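Local coordinates for tailspike protein (Acinetobacter phage vB_ApiP_P1, PDB 6E1R) that probably binds and hydrolyses surface polysaccharide of its Acinetobacter host during phage attachment, here without its N-terminal part, at the interface of chains A and B. Sequence-based numbering; all coordinates share one arbitrary frame. Chains: chain A/B, Tailspike protein.

The interface of chains A and B. Residues chain A 413, 415-417; chain B 419-421.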
# COMPACT_ATOMS: atom_id res chain seq x y z
N PHE A 413 18.79 0.92 -16.59
CA PHE A 413 18.76 -0.22 -15.68
C PHE A 413 17.56 -0.12 -14.75
O PHE A 413 17.24 0.96 -14.24
CB PHE A 413 20.05 -0.29 -14.87
CG PHE A 413 21.30 -0.33 -15.71
CD1 PHE A 413 21.75 -1.53 -16.24
CD2 PHE A 413 22.01 0.82 -15.97
CE1 PHE A 413 22.89 -1.57 -17.02
CE2 PHE A 413 23.15 0.79 -16.74
CZ PHE A 413 23.59 -0.41 -17.27
N ALA A 415 17.54 -1.77 -11.89
CA ALA A 415 18.15 -1.78 -10.57
C ALA A 415 19.65 -1.93 -10.74
O ALA A 415 20.15 -2.20 -11.83
CB ALA A 415 17.58 -2.91 -9.70
N ASP A 416 20.38 -1.75 -9.63
CA ASP A 416 21.83 -1.89 -9.68
C ASP A 416 22.23 -3.36 -9.77
O ASP A 416 23.04 -3.74 -10.61
CB ASP A 416 22.46 -1.23 -8.46
CG ASP A 416 23.97 -1.38 -8.44
OD1 ASP A 416 24.63 -0.90 -9.39
OD2 ASP A 416 24.50 -1.97 -7.48
N SER A 417 21.66 -4.20 -8.91
CA SER A 417 22.06 -5.60 -8.85
C SER A 417 20.92 -6.45 -8.30
O SER A 417 20.09 -5.98 -7.52
CB SER A 417 23.32 -5.80 -8.00
OG SER A 417 23.08 -5.49 -6.64
N ASN B 419 16.92 -4.94 -16.68
CA ASN B 419 18.29 -4.53 -16.91
C ASN B 419 18.95 -4.22 -15.57
O ASN B 419 18.46 -3.36 -14.83
CB ASN B 419 18.35 -3.31 -17.84
CG ASN B 419 17.87 -3.62 -19.24
OD1 ASN B 419 17.77 -4.78 -19.64
ND2 ASN B 419 17.57 -2.57 -20.00
N PHE B 420 20.04 -4.92 -15.27
CA PHE B 420 20.80 -4.70 -14.05
C PHE B 420 22.25 -4.39 -14.40
O PHE B 420 22.78 -4.86 -15.42
CB PHE B 420 20.75 -5.92 -13.12
CG PHE B 420 19.37 -6.44 -12.87
CD1 PHE B 420 18.41 -5.64 -12.26
CD2 PHE B 420 19.03 -7.74 -13.22
CE1 PHE B 420 17.13 -6.13 -12.02
CE2 PHE B 420 17.76 -8.23 -12.98
CZ PHE B 420 16.81 -7.42 -12.38
N GLN B 421 22.90 -3.58 -13.56
CA GLN B 421 24.32 -3.32 -13.71
C GLN B 421 25.18 -4.48 -13.21
O GLN B 421 26.35 -4.58 -13.61
CB GLN B 421 24.71 -2.04 -12.98
CG GLN B 421 24.28 -0.77 -13.69
CD GLN B 421 24.93 0.48 -13.12
OE1 GLN B 421 25.33 0.51 -11.96
NE2 GLN B 421 25.05 1.52 -13.95
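B:Gln421 lays its aliphatic stem over one face of the A:Phe413 ring, a compact example of how a long polar side chain can pack as a hydrocarbon between tailspike subunits. Its CB lies 3.4 Å from the backbone O of A:Asp416. CG stands anti to its own carbonyl carbon, beside the backbone N (chi1 -75°), and comes to sit above the middle of the A:Phe413 ring, 3.4 Å from the ring centroid, in a CH-pi contact. From there the chain runs on extended, placing CD between that ring and the carboxylate of A:Asp416. At the tip the two amide arms diverge: the atom modelled as NE2 stands 3.5 Å from CE2 of A:Phe413, with ring and amide planes 72° apart, whereas OE1 faces the carboxylate OD1 of A:Asp416 at 3.0 Å. As modelled this sets two acceptors against each other, so the amide orientation is doubtful; the opposite assignment of O and N would bring an N-H to the carboxylate. The backbone N of B:Gln421 also lies near the A:Asp416 carbonyl, but its N-H points away and no bond forms.

The A:Phe413 ring meets the partner backbone too, its edge abutting in plane the peptide joining B:Asn419 to B:Phe420. Alongside, A:Ala415 and B:Phe420 form a parallel beta bridge, with a weak hydrogen bond from the A:Ala415 N to the B:Asn419 O (3.5 Å). The methyl CB of A:Ala415 rests against CD1 of B:Phe420 at 3.8 Å, and the A:Ala415 O meets that ring at its edge.

The bridge joins single-residue strand 415-415 to strand 417-420 of a neighbour in the trimer, between the beta-helix body and the C-terminal beta-rich domain.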